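Local coordinates for protein rhizobiales Sp. Pch2 (Marine metagenome, PDB 6PB3) that probably uses ATP as a Trip13-like AAA+ ATPase to remodel HORMA domain proteins that regulate bacterial cGAS-like enzymes in bacteriophage immunity, at residues D21-L26 with I94-A99; V30-H35 with I221-P226; L76-G81 with R215-I220; S85-L90 with C202-D207; E250-A255 with A292-I297. One frame throughout, in Å; residues are numbered along the deposited sequence.

Interaction 1 of 5, residues D21-L26 with I94-A99; sequences DARERL and IGDDVA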
# COMPACT_ATOMS: atom_id res chain seq x y z
N ASP A 21 -6.22 -19.07 41.63
CA ASP A 21 -5.60 -17.94 40.95
C ASP A 21 -6.25 -17.69 39.60
O ASP A 21 -6.44 -16.53 39.21
CB ASP A 21 -4.09 -18.19 40.79
CG ASP A 21 -3.34 -16.96 40.28
OD1 ASP A 21 -3.64 -15.82 40.72
OD2 ASP A 21 -2.42 -17.13 39.44
N ALA A 22 -6.62 -18.75 38.88
CA ALA A 22 -7.35 -18.53 37.63
C ALA A 22 -8.68 -17.84 37.91
O ALA A 22 -9.05 -16.89 37.21
CB ALA A 22 -7.56 -19.85 36.89
N ARG A 23 -9.41 -18.29 38.94
CA ARG A 23 -10.68 -17.67 39.27
C ARG A 23 -10.49 -16.18 39.56
O ARG A 23 -11.26 -15.34 39.09
CB ARG A 23 -11.33 -18.39 40.46
CG ARG A 23 -12.84 -18.13 40.58
CD ARG A 23 -13.18 -17.36 41.85
NE ARG A 23 -14.59 -16.94 41.89
CZ ARG A 23 -15.12 -16.18 42.84
NH1 ARG A 23 -14.38 -15.73 43.85
NH2 ARG A 23 -16.41 -15.85 42.80
N GLU A 24 -9.46 -15.85 40.36
CA GLU A 24 -9.19 -14.46 40.69
C GLU A 24 -8.89 -13.66 39.43
O GLU A 24 -9.45 -12.58 39.22
CB GLU A 24 -8.02 -14.39 41.67
CG GLU A 24 -8.00 -13.16 42.54
CD GLU A 24 -7.16 -13.37 43.79
OE1 GLU A 24 -6.84 -14.54 44.09
OE2 GLU A 24 -6.83 -12.38 44.47
N ARG A 25 -8.03 -14.19 38.56
CA ARG A 25 -7.73 -13.53 37.30
C ARG A 25 -8.98 -13.39 36.43
O ARG A 25 -9.22 -12.32 35.86
CB ARG A 25 -6.62 -14.29 36.55
CG ARG A 25 -5.24 -14.35 37.31
CD ARG A 25 -4.06 -14.48 36.31
NE ARG A 25 -3.58 -15.84 36.08
CZ ARG A 25 -3.19 -16.33 34.91
NH1 ARG A 25 -3.24 -15.58 33.81
NH2 ARG A 25 -2.76 -17.58 34.82
N LEU A 26 -9.79 -14.44 36.32
CA LEU A 26 -11.04 -14.32 35.57
C LEU A 26 -11.89 -13.18 36.10
O LEU A 26 -12.41 -12.37 35.33
CB LEU A 26 -11.84 -15.63 35.63
CG LEU A 26 -11.86 -16.65 34.51
CD1 LEU A 26 -12.83 -17.72 34.94
CD2 LEU A 26 -12.27 -16.05 33.15
N ILE A 94 -10.07 -19.35 31.61
CA ILE A 94 -11.46 -19.73 31.39
C ILE A 94 -11.74 -21.17 31.77
O ILE A 94 -12.90 -21.53 32.03
CB ILE A 94 -11.84 -19.46 29.91
CG1 ILE A 94 -13.36 -19.42 29.73
CG2 ILE A 94 -11.19 -20.49 28.98
CD1 ILE A 94 -14.04 -18.42 30.66
N GLY A 95 -10.71 -22.01 31.81
CA GLY A 95 -10.89 -23.41 32.17
C GLY A 95 -11.42 -23.60 33.58
O GLY A 95 -12.04 -24.63 33.87
N ASP A 96 -11.21 -22.62 34.46
CA ASP A 96 -11.80 -22.66 35.78
C ASP A 96 -13.31 -22.54 35.70
O ASP A 96 -14.04 -23.21 36.44
CB ASP A 96 -11.24 -21.54 36.65
CG ASP A 96 -11.62 -21.69 38.09
OD1 ASP A 96 -10.91 -22.43 38.80
OD2 ASP A 96 -12.64 -21.09 38.51
N ASP A 97 -13.79 -21.66 34.82
CA ASP A 97 -15.23 -21.54 34.59
C ASP A 97 -15.80 -22.82 33.99
O ASP A 97 -16.89 -23.27 34.40
CB ASP A 97 -15.48 -20.36 33.66
CG ASP A 97 -16.82 -19.71 33.90
OD1 ASP A 97 -17.85 -20.39 33.69
OD2 ASP A 97 -16.83 -18.53 34.32
N VAL A 98 -15.12 -23.42 33.01
CA VAL A 98 -15.64 -24.64 32.40
C VAL A 98 -15.69 -25.76 33.42
O VAL A 98 -16.63 -26.57 33.44
CB VAL A 98 -14.79 -25.05 31.18
CG1 VAL A 98 -15.38 -26.31 30.55
CG2 VAL A 98 -14.66 -23.89 30.16
N ALA A 99 -14.65 -25.85 34.26
CA ALA A 99 -14.60 -26.86 35.30
C ALA A 99 -15.78 -26.72 36.25
O ALA A 99 -16.39 -27.72 36.64
CB ALA A 99 -13.28 -26.76 36.06
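Asp96 reaches across to Ala22 and Arg23, and its side chain can be followed atom by atom. CB lies 4.1 Å from Ala22 CB, a plain carbon contact. CG, anti to the backbone N (chi1 -169°), is placed beside Arg23 CB. At the tip the two oxygens part company. OD2 lies against the aliphatic base of Arg23, 3.6 Å from CB and equally far from CG. It does not pair with the guanidinium, because the outer part of Arg23 leads away and its NE is 5.7 Å from Asp96 OD2. OD1 instead accepts a hydrogen bond from the backbone N of Asp19, which lies just before helix 20-28.

Leu26 supplies the greasy part of the contact. Its CD2 packs on Ile94 CD1 at 3.9 Å. Its CD1 turns to Asp97 CB at 4.0 Å. The Asp97 carboxylate is engaged elsewhere, with Arg101 and Ser40. Leu26 also touches Leu90 and Thr93 of helix 87-93.

The axes of segments 21-26 and 95-99 approach to 9.4 Å, at 109° between their directions. No hydrogen bond spans the two segments. The arrangement is a steeply crossed helix pair on the flank of an AAA+ ATPase core, next to helix 87-93, which follows the probable P-loop.

Interaction 2 of 5, residues V30-H35 with I221-P226; sequences VGLDTH and ITFDRP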
# COMPACT_ATOMS: atom_id res chain seq x y z
N VAL A 30 -12.87 -7.38 33.43
CA VAL A 30 -14.15 -6.69 33.43
C VAL A 30 -14.50 -6.25 32.03
O VAL A 30 -13.62 -5.96 31.20
CB VAL A 30 -14.18 -5.49 34.39
CG1 VAL A 30 -15.62 -5.19 34.80
CG2 VAL A 30 -13.32 -5.75 35.58
N GLY A 31 -15.80 -6.18 31.76
CA GLY A 31 -16.30 -5.88 30.45
C GLY A 31 -16.24 -7.02 29.47
O GLY A 31 -16.57 -6.81 28.30
N LEU A 32 -15.84 -8.22 29.90
CA LEU A 32 -15.77 -9.39 29.04
C LEU A 32 -16.79 -10.46 29.40
O LEU A 32 -16.61 -11.63 29.04
CB LEU A 32 -14.36 -9.98 29.08
CG LEU A 32 -13.28 -9.00 28.62
CD1 LEU A 32 -11.90 -9.54 28.88
CD2 LEU A 32 -13.46 -8.62 27.13
N ASP A 33 -17.87 -10.09 30.11
CA ASP A 33 -18.79 -11.09 30.64
C ASP A 33 -19.37 -11.95 29.52
O ASP A 33 -19.44 -13.18 29.64
CB ASP A 33 -19.91 -10.42 31.43
CG ASP A 33 -19.44 -9.88 32.78
OD1 ASP A 33 -18.49 -10.46 33.36
OD2 ASP A 33 -20.04 -8.89 33.27
N THR A 34 -19.76 -11.32 28.41
CA THR A 34 -20.29 -12.06 27.28
C THR A 34 -19.23 -12.97 26.67
O THR A 34 -19.52 -14.12 26.33
CB THR A 34 -20.82 -11.07 26.24
OG1 THR A 34 -19.71 -10.37 25.65
CG2 THR A 34 -21.73 -10.05 26.92
N HIS A 35 -18.00 -12.48 26.52
CA HIS A 35 -16.95 -13.31 25.95
C HIS A 35 -16.64 -14.52 26.83
O HIS A 35 -16.38 -15.62 26.32
CB HIS A 35 -15.68 -12.49 25.70
CG HIS A 35 -15.92 -11.21 24.96
ND1 HIS A 35 -16.57 -10.14 25.52
CD2 HIS A 35 -15.61 -10.84 23.69
CE1 HIS A 35 -16.65 -9.15 24.64
NE2 HIS A 35 -16.07 -9.56 23.52
N ILE A 221 -14.93 -15.77 18.45
CA ILE A 221 -15.37 -14.81 19.46
C ILE A 221 -14.53 -13.56 19.28
O ILE A 221 -13.29 -13.63 19.35
CB ILE A 221 -15.24 -15.36 20.89
CG1 ILE A 221 -16.12 -16.59 21.09
CG2 ILE A 221 -15.57 -14.26 21.96
CD1 ILE A 221 -15.82 -17.30 22.43
N THR A 222 -15.18 -12.43 19.06
CA THR A 222 -14.46 -11.24 18.64
C THR A 222 -14.34 -10.25 19.79
O THR A 222 -15.27 -10.06 20.58
CB THR A 222 -15.13 -10.60 17.43
OG1 THR A 222 -16.51 -10.32 17.71
CG2 THR A 222 -15.05 -11.56 16.22
N PHE A 223 -13.17 -9.61 19.86
CA PHE A 223 -12.79 -8.61 20.84
C PHE A 223 -12.51 -7.33 20.06
O PHE A 223 -11.39 -7.07 19.62
CB PHE A 223 -11.57 -9.05 21.66
CG PHE A 223 -11.78 -10.33 22.42
CD1 PHE A 223 -11.89 -11.53 21.74
CD2 PHE A 223 -11.87 -10.33 23.80
CE1 PHE A 223 -12.11 -12.72 22.43
CE2 PHE A 223 -12.08 -11.52 24.50
CZ PHE A 223 -12.18 -12.71 23.82
N ASP A 224 -13.54 -6.54 19.87
CA ASP A 224 -13.37 -5.24 19.28
C ASP A 224 -13.70 -4.20 20.33
O ASP A 224 -13.80 -4.52 21.53
CB ASP A 224 -14.21 -5.09 18.01
CG ASP A 224 -15.53 -5.80 18.09
OD1 ASP A 224 -16.26 -5.58 19.08
OD2 ASP A 224 -15.86 -6.57 17.16
N ARG A 225 -13.85 -2.97 19.89
CA ARG A 225 -13.91 -1.84 20.81
C ARG A 225 -15.15 -1.96 21.70
O ARG A 225 -16.24 -2.23 21.19
CB ARG A 225 -13.89 -0.55 20.00
CG ARG A 225 -12.58 -0.44 19.19
CD ARG A 225 -12.37 0.87 18.42
NE ARG A 225 -11.13 0.78 17.64
CZ ARG A 225 -10.05 1.53 17.82
NH1 ARG A 225 -10.03 2.49 18.74
NH2 ARG A 225 -8.98 1.34 17.05
N PRO A 226 -15.02 -1.80 23.01
CA PRO A 226 -16.17 -2.01 23.89
C PRO A 226 -17.28 -1.02 23.58
O PRO A 226 -17.04 0.16 23.30
CB PRO A 226 -15.59 -1.77 25.30
CG PRO A 226 -14.37 -0.97 25.07
CD PRO A 226 -13.81 -1.48 23.77
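His35, Phe223 and Ile221 carry this contact, with His35 at its centre. The imidazole meets a backbone oxygen at its edge and the Phe223 ring obliquely. CG is anti to the carbonyl carbon (chi1 -50°), and the ring beyond it lies beside strand 219-223. NE2 gives a weak hydrogen bond to Thr222 O, 3.1 Å away with an N-H...O angle of only 120°. That oxygen lies near the ring plane.

Phe223 meets the histidine with a face. His35 CD2 stands 3.6 Å above the phenyl plane, over the ring centre. The two ring planes are inclined at 33° and their centroids are 4.6 Å apart, so the pair is oblique. His35 CB adds a contact to Phe223 CE2 at 3.9 Å. Ile221 closes in with its CG2 methyl, 3.8 Å from His35 CD2.

Leu32, the N-cap residue of helix 33-47, touches both rings. Its CD2 is 4.1 Å from Phe223 CD2 and also lies over one face of the imidazole, toward the rim.

Phe223 also touches Lys87 and Leu90 of helix 87-93, so it lines the P-loop region of the probable nucleotide site. His35 meets Leu90 of that helix and Gln230 of helix 228-239. Thr222 OG1 is bonded to Arg274 of a second subunit. The contact therefore joins the start of helix 33-47 to the end of strand 219-223, with helices 87-93 and 228-239 alongside.

Interaction 3 of 5, residues L76-G81 with R215-I220; sequences LIVLAG and RRAAEI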
# COMPACT_ATOMS: atom_id res chain seq x y z
N LEU A 76 -12.48 -26.40 17.80
CA LEU A 76 -11.56 -25.27 17.78
C LEU A 76 -12.35 -24.00 18.03
O LEU A 76 -13.41 -23.79 17.43
CB LEU A 76 -10.83 -25.18 16.43
CG LEU A 76 -10.13 -23.86 16.09
CD1 LEU A 76 -8.87 -23.66 16.93
CD2 LEU A 76 -9.80 -23.76 14.59
N ILE A 77 -11.83 -23.14 18.90
CA ILE A 77 -12.42 -21.84 19.18
C ILE A 77 -11.36 -20.78 18.93
O ILE A 77 -10.24 -20.87 19.45
CB ILE A 77 -12.96 -21.74 20.62
CG1 ILE A 77 -13.99 -22.83 20.86
CG2 ILE A 77 -13.58 -20.36 20.85
CD1 ILE A 77 -14.39 -23.02 22.32
N VAL A 78 -11.72 -19.76 18.15
CA VAL A 78 -10.81 -18.68 17.78
C VAL A 78 -11.20 -17.44 18.57
O VAL A 78 -12.37 -17.04 18.57
CB VAL A 78 -10.85 -18.42 16.27
CG1 VAL A 78 -10.07 -17.14 15.91
CG2 VAL A 78 -10.24 -19.59 15.53
N LEU A 79 -10.22 -16.85 19.26
CA LEU A 79 -10.37 -15.54 19.89
C LEU A 79 -9.62 -14.54 19.04
O LEU A 79 -8.40 -14.63 18.92
CB LEU A 79 -9.83 -15.54 21.33
CG LEU A 79 -10.30 -16.62 22.31
CD1 LEU A 79 -9.82 -16.26 23.74
CD2 LEU A 79 -11.80 -16.78 22.28
N ALA A 80 -10.35 -13.58 18.47
CA ALA A 80 -9.78 -12.64 17.51
C ALA A 80 -10.10 -11.21 17.91
O ALA A 80 -11.21 -10.92 18.36
CB ALA A 80 -10.33 -12.89 16.09
N GLY A 81 -9.14 -10.30 17.75
CA GLY A 81 -9.41 -8.89 17.96
C GLY A 81 -8.23 -8.14 18.53
O GLY A 81 -7.10 -8.63 18.55
N ARG A 215 -11.96 -21.85 8.76
CA ARG A 215 -13.22 -22.50 8.42
C ARG A 215 -13.55 -23.66 9.35
O ARG A 215 -14.70 -24.08 9.39
CB ARG A 215 -13.18 -22.98 6.97
CG ARG A 215 -12.35 -24.24 6.72
CD ARG A 215 -12.43 -24.64 5.21
NE ARG A 215 -11.81 -25.94 4.96
CZ ARG A 215 -10.69 -26.11 4.25
NH1 ARG A 215 -10.08 -25.06 3.69
NH2 ARG A 215 -10.21 -27.33 4.07
N ARG A 216 -12.58 -24.14 10.12
CA ARG A 216 -12.81 -25.21 11.09
C ARG A 216 -13.22 -24.71 12.47
O ARG A 216 -13.66 -25.53 13.29
CB ARG A 216 -11.56 -26.07 11.22
CG ARG A 216 -11.35 -26.98 10.02
CD ARG A 216 -10.01 -27.68 10.08
NE ARG A 216 -9.92 -28.79 9.12
CZ ARG A 216 -9.62 -28.64 7.83
NH1 ARG A 216 -9.41 -27.43 7.32
NH2 ARG A 216 -9.54 -29.71 7.04
N ALA A 217 -13.12 -23.41 12.76
CA ALA A 217 -13.53 -22.92 14.06
C ALA A 217 -15.00 -23.25 14.31
O ALA A 217 -15.87 -22.97 13.48
CB ALA A 217 -13.31 -21.40 14.15
N ALA A 218 -15.26 -23.89 15.45
CA ALA A 218 -16.63 -24.08 15.88
C ALA A 218 -17.24 -22.75 16.26
O ALA A 218 -18.42 -22.50 15.99
CB ALA A 218 -16.69 -25.04 17.07
N GLU A 219 -16.45 -21.88 16.87
CA GLU A 219 -16.92 -20.54 17.15
C GLU A 219 -15.75 -19.58 17.05
O GLU A 219 -14.63 -19.91 17.43
CB GLU A 219 -17.56 -20.44 18.55
CG GLU A 219 -18.23 -19.09 18.79
CD GLU A 219 -18.85 -18.95 20.15
OE1 GLU A 219 -18.71 -19.86 20.98
OE2 GLU A 219 -19.49 -17.91 20.40
N ILE A 220 -16.04 -18.40 16.53
CA ILE A 220 -15.13 -17.26 16.54
C ILE A 220 -15.73 -16.23 17.49
O ILE A 220 -16.89 -15.85 17.34
CB ILE A 220 -14.94 -16.68 15.13
CG1 ILE A 220 -14.45 -17.77 14.15
CG2 ILE A 220 -14.00 -15.47 15.19
CD1 ILE A 220 -14.37 -17.30 12.66
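Arg216, preceded by Arg215, which packs on Thr88 of a second subunit, opens the contact with its CB, 4.4 Å from Leu76 CD2. The place of Arg215 is consistent with an arginine-finger region of an AAA+ ring. The rest of the Arg216 chain leads away, and its guanidinium is held by Asp188 and by the carbonyl of Ala212.

Ala217 comes next. Its CB touches Val78 CG2 at 3.8 Å. Leu76 carries its CG anti to the backbone N (chi1 164°), and CD2 beyond it packs on the Ala217 backbone, 3.8 Å from N. Ala217 CA makes a CH...O contact with Leu76 O.

Ala218 gives the first backbone bond. Its N donates to Leu76 O at 2.7 Å, with the donor in the carbonyl plane. The N-H...O angle of 141° is bent. Glu219 follows with a straighter bond: its O accepts from Val78 N at 3.0 Å and 168°. The same oxygen is 3.4 Å from Ile77 CA, a second CH...O contact. Glu219 and Ile220 pair in parallel with Ile77 and Val78.

Ile220 ends the walk. Its CG1 packs on Val78 CB at 4.2 Å, on the sheet face opposite to Ile77 and Glu219.

Strand 76-81 lies between strands 219-223 and 197-203 in the central sheet, the usual place of the P-loop strand. Helix 33-47 covers the face of Ile77 and Glu219. Gln273 NE2 of the second subunit donates a hydrogen bond to Ala217 O, and its Arg274 packs on Ile220.

Interaction 4 of 5, residues S85-L90 with C202-D207; sequences SGKTEL and CTNRVD. With SO4 (sulfate ion), chain B.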
# COMPACT_ATOMS: atom_id res chain seq x y z
N SER A 85 -6.75 -6.68 24.78
CA SER A 85 -8.13 -6.82 25.23
C SER A 85 -8.29 -7.82 26.36
O SER A 85 -9.36 -7.85 26.98
CB SER A 85 -9.02 -7.24 24.06
OG SER A 85 -8.90 -6.34 22.98
N GLY A 86 -7.28 -8.64 26.65
CA GLY A 86 -7.42 -9.73 27.61
C GLY A 86 -7.70 -11.09 27.02
O GLY A 86 -8.05 -12.03 27.77
N LYS A 87 -7.56 -11.24 25.70
CA LYS A 87 -7.84 -12.52 25.04
C LYS A 87 -7.01 -13.64 25.65
O LYS A 87 -7.53 -14.71 25.99
CB LYS A 87 -7.55 -12.41 23.54
CG LYS A 87 -8.41 -11.42 22.78
CD LYS A 87 -8.11 -11.48 21.28
CE LYS A 87 -6.92 -10.58 20.89
NZ LYS A 87 -5.59 -11.15 21.20
N THR A 88 -5.69 -13.42 25.74
CA THR A 88 -4.79 -14.44 26.28
C THR A 88 -5.12 -14.73 27.74
O THR A 88 -5.20 -15.89 28.16
CB THR A 88 -3.35 -13.96 26.14
OG1 THR A 88 -3.11 -13.56 24.78
CG2 THR A 88 -2.36 -15.06 26.54
N GLU A 89 -5.30 -13.67 28.53
CA GLU A 89 -5.61 -13.85 29.94
C GLU A 89 -6.93 -14.58 30.10
O GLU A 89 -7.08 -15.42 30.99
CB GLU A 89 -5.64 -12.49 30.64
CG GLU A 89 -6.02 -12.55 32.11
CD GLU A 89 -4.84 -12.85 33.01
OE1 GLU A 89 -3.79 -13.30 32.50
OE2 GLU A 89 -4.97 -12.63 34.23
N LEU A 90 -7.89 -14.31 29.22
CA LEU A 90 -9.14 -15.06 29.25
C LEU A 90 -8.91 -16.53 28.90
O LEU A 90 -9.40 -17.43 29.59
CB LEU A 90 -10.16 -14.43 28.31
CG LEU A 90 -11.52 -15.13 28.23
CD1 LEU A 90 -12.22 -15.07 29.61
CD2 LEU A 90 -12.38 -14.50 27.18
N CYS A 202 -5.64 -17.85 19.80
CA CYS A 202 -5.78 -16.41 19.83
C CYS A 202 -5.05 -15.82 18.63
O CYS A 202 -3.97 -16.29 18.27
CB CYS A 202 -5.21 -15.82 21.14
SG CYS A 202 -5.98 -16.51 22.63
N THR A 203 -5.63 -14.78 18.05
CA THR A 203 -5.04 -14.04 16.95
C THR A 203 -5.47 -12.60 17.08
O THR A 203 -6.56 -12.30 17.59
CB THR A 203 -5.46 -14.62 15.60
OG1 THR A 203 -4.78 -13.91 14.56
CG2 THR A 203 -6.96 -14.48 15.41
N ASN A 204 -4.61 -11.69 16.64
CA ASN A 204 -5.00 -10.28 16.63
C ASN A 204 -5.99 -10.01 15.52
O ASN A 204 -7.04 -9.40 15.75
CB ASN A 204 -3.76 -9.41 16.49
CG ASN A 204 -2.72 -9.75 17.51
OD1 ASN A 204 -3.04 -10.20 18.62
ND2 ASN A 204 -1.47 -9.56 17.14
N ARG A 205 -5.69 -10.46 14.31
CA ARG A 205 -6.61 -10.30 13.20
C ARG A 205 -6.95 -11.65 12.61
O ARG A 205 -6.06 -12.41 12.21
CB ARG A 205 -6.03 -9.40 12.12
CG ARG A 205 -7.10 -8.65 11.36
CD ARG A 205 -7.43 -7.33 12.03
NE ARG A 205 -8.25 -6.48 11.16
CZ ARG A 205 -8.30 -5.16 11.21
NH1 ARG A 205 -7.56 -4.49 12.10
NH2 ARG A 205 -9.08 -4.49 10.37
N VAL A 206 -8.24 -11.95 12.56
CA VAL A 206 -8.69 -13.24 12.06
C VAL A 206 -8.24 -13.46 10.62
O VAL A 206 -7.98 -14.59 10.21
CB VAL A 206 -10.22 -13.34 12.22
CG1 VAL A 206 -10.91 -12.27 11.39
CG2 VAL A 206 -10.69 -14.70 11.83
N ASP A 207 -8.09 -12.37 9.85
CA ASP A 207 -7.58 -12.48 8.49
C ASP A 207 -6.15 -13.00 8.46
O ASP A 207 -5.70 -13.49 7.43
CB ASP A 207 -7.69 -11.11 7.79
CG ASP A 207 -6.88 -11.03 6.50
OD1 ASP A 207 -7.06 -11.90 5.62
OD2 ASP A 207 -6.08 -10.08 6.37
S SO4 B . -4.61 -9.75 24.38
O1 SO4 B . -3.58 -9.21 23.48
O2 SO4 B . -4.34 -11.18 24.51
O3 SO4 B . -4.49 -9.11 25.71
O4 SO4 B . -5.94 -9.44 23.88
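Thr88 and Cys202 bring the backbones within 6.8 Å, CA to CA, where the start of helix 87-93 passes the end of strand 197-203. Cys202 SG faces this first turn, 4.1 Å from Lys87 O. The Lys87 side chain reaches the strand end. Bends at chi3 (-86°) and chi4 (78°) fold CE and NZ back toward the loop. CE passes Thr203 O at 3.7 Å. NZ stands 3.7 Å from Asn204 OD1 and makes a weak hydrogen bond to sulfate O4 at 3.2 Å. No hydrogen bond joins the two segments.

The loop has the form of a P-loop (Walker A), and the sulfate, probably from the crystallisation liquor, may mark a phosphate position. Lys87 N donates to O4 at 3.0 Å, and Gly86 N to O3. O2 is gripped twice by Thr88, from N at 2.9 Å and from OG1 at 2.7 Å. Gly84 N also binds the ion. Gly86 is the N-cap residue, so the anion sits at the helix start, where the helix dipole would favour it. Asn204 probably corresponds to the sensor-1 residue of AAA+ proteins. Arg215 of a third subunit packs on Thr88.

Interaction 5 of 5, residues E250-A255 with A292-I297; sequences EGLVAA and ARALAI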
# COMPACT_ATOMS: atom_id res chain seq x y z
N GLU A 250 -21.54 8.07 33.52
CA GLU A 250 -22.03 8.18 32.15
C GLU A 250 -21.20 9.17 31.35
O GLU A 250 -20.97 8.98 30.15
CB GLU A 250 -23.51 8.59 32.17
CG GLU A 250 -24.42 7.50 32.68
CD GLU A 250 -24.21 6.18 31.96
OE1 GLU A 250 -24.19 6.17 30.71
OE2 GLU A 250 -24.05 5.14 32.64
N GLY A 251 -20.74 10.25 32.00
CA GLY A 251 -19.83 11.16 31.33
C GLY A 251 -18.55 10.48 30.86
O GLY A 251 -18.08 10.72 29.75
N LEU A 252 -17.99 9.61 31.69
CA LEU A 252 -16.78 8.89 31.29
C LEU A 252 -17.08 7.83 30.25
O LEU A 252 -16.23 7.55 29.40
CB LEU A 252 -16.12 8.25 32.51
CG LEU A 252 -15.47 9.13 33.57
CD1 LEU A 252 -15.17 8.29 34.81
CD2 LEU A 252 -14.20 9.73 33.00
N VAL A 253 -18.27 7.23 30.30
CA VAL A 253 -18.70 6.34 29.23
C VAL A 253 -18.79 7.09 27.91
O VAL A 253 -18.32 6.63 26.87
CB VAL A 253 -20.06 5.70 29.60
CG1 VAL A 253 -20.63 4.97 28.38
CG2 VAL A 253 -19.90 4.77 30.77
N ALA A 254 -19.39 8.28 27.94
CA ALA A 254 -19.51 9.07 26.73
C ALA A 254 -18.14 9.56 26.25
O ALA A 254 -17.87 9.58 25.04
CB ALA A 254 -20.46 10.25 26.96
N ALA A 255 -17.27 9.96 27.18
CA ALA A 255 -15.96 10.47 26.79
C ALA A 255 -15.08 9.39 26.19
O ALA A 255 -14.13 9.71 25.47
CB ALA A 255 -15.26 11.10 27.99
N ALA A 292 -14.03 15.32 38.27
CA ALA A 292 -13.75 16.36 37.28
C ALA A 292 -12.42 16.09 36.58
O ALA A 292 -12.32 16.21 35.36
CB ALA A 292 -13.76 17.73 37.94
N ARG A 293 -11.40 15.71 37.35
CA ARG A 293 -10.12 15.41 36.74
C ARG A 293 -10.20 14.15 35.91
O ARG A 293 -9.62 14.08 34.82
CB ARG A 293 -9.04 15.29 37.81
CG ARG A 293 -8.91 16.54 38.69
CD ARG A 293 -7.77 16.41 39.68
NE ARG A 293 -6.48 16.76 39.09
CZ ARG A 293 -5.30 16.56 39.68
NH1 ARG A 293 -5.24 15.99 40.88
NH2 ARG A 293 -4.18 16.91 39.06
N ALA A 294 -10.92 13.13 36.40
CA ALA A 294 -11.07 11.90 35.63
C ALA A 294 -11.73 12.17 34.28
O ALA A 294 -11.36 11.56 33.27
CB ALA A 294 -11.87 10.87 36.43
N LEU A 295 -12.72 13.06 34.24
CA LEU A 295 -13.36 13.36 32.97
C LEU A 295 -12.41 14.13 32.06
O LEU A 295 -12.29 13.82 30.87
CB LEU A 295 -14.65 14.15 33.19
CG LEU A 295 -15.41 14.50 31.90
CD1 LEU A 295 -15.85 13.25 31.16
CD2 LEU A 295 -16.60 15.42 32.19
N ALA A 296 -11.70 15.11 32.62
CA ALA A 296 -10.74 15.88 31.84
C ALA A 296 -9.67 14.97 31.26
O ALA A 296 -9.25 15.15 30.11
CB ALA A 296 -10.11 16.99 32.70
N ILE A 297 -9.25 13.96 32.02
CA ILE A 297 -8.26 13.01 31.51
C ILE A 297 -8.85 12.21 30.35
O ILE A 297 -8.23 12.07 29.29
CB ILE A 297 -7.76 12.10 32.63
CG1 ILE A 297 -6.92 12.91 33.63
CG2 ILE A 297 -6.97 10.96 32.05
CD1 ILE A 297 -6.62 12.17 34.93
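Gly251 O accepts the helical hydrogen bond from Ala255 N at 2.8 Å and is touched by the CD1 methyl of Leu295, 3.7 Å away. The contact is a nearly parallel helix pair in what is probably the small helical lid subdomain of an AAA+ ATPase. The axes of segments 250-255 and 292-297 run 9.6 Å apart at closest, and their directions differ by 10°. No hydrogen bond spans the two segments.

Leu295 is one of two leucines that bridge the pair. Its CG lies anti to the backbone N (chi1 -180°). Beyond CG, the CD1 methyl meets three residues of helix 246-255. One is Gly251, at its carbonyl. Another is Ala255, whose CB is 3.9 Å from Leu295 CD1. The third is Leu252, whose CD2 is 4.3 Å from the same methyl.

Leu252 comes the other way. Its CG is anti to the carbonyl carbon (chi1 -69°), and CD2 beyond it lies against the backbone of helix 291-300. Ala294 CB is also 4.3 Å from Leu252 CD2.

Other helices complete the packing. Leu252 also touches Ile235 and Leu239 of helix 228-239, and Ala294 touches Ile279 of helix 268-283. Ala298, one turn further along, meets both Leu252 and Ala255. Ile297 packs on Arg38 of a third subunit.

The tightest touch is made by Leu252 CD2, which sits 3.4 Å from Ala294 O and 3.7 Å from Leu295 CA.

In the fold
Interactions 1 to 4 are buried contacts of the ATPase core. Interaction 5 is partly buried and lies apart, its centre about 28 Å from the centre of the chain. Interactions 2 and 3 share strand 219-223: backbone bonds pair it with strand 76-81, while a weak histidine bond and an oblique ring pair join its far end to helix 33-47. Interaction 4 reaches the same sheet through strand 197-203, which also pairs with strand 76-81. Its polar bonds go from 85-90 to a sulfate, not across the segments. Phe223 of interaction 2 packs on Lys87 of interaction 4. Interaction 1 reaches interaction 4 through the Arg25-Glu89 salt bridge. Interactions 1 and 5 rest mainly on side-chain packing.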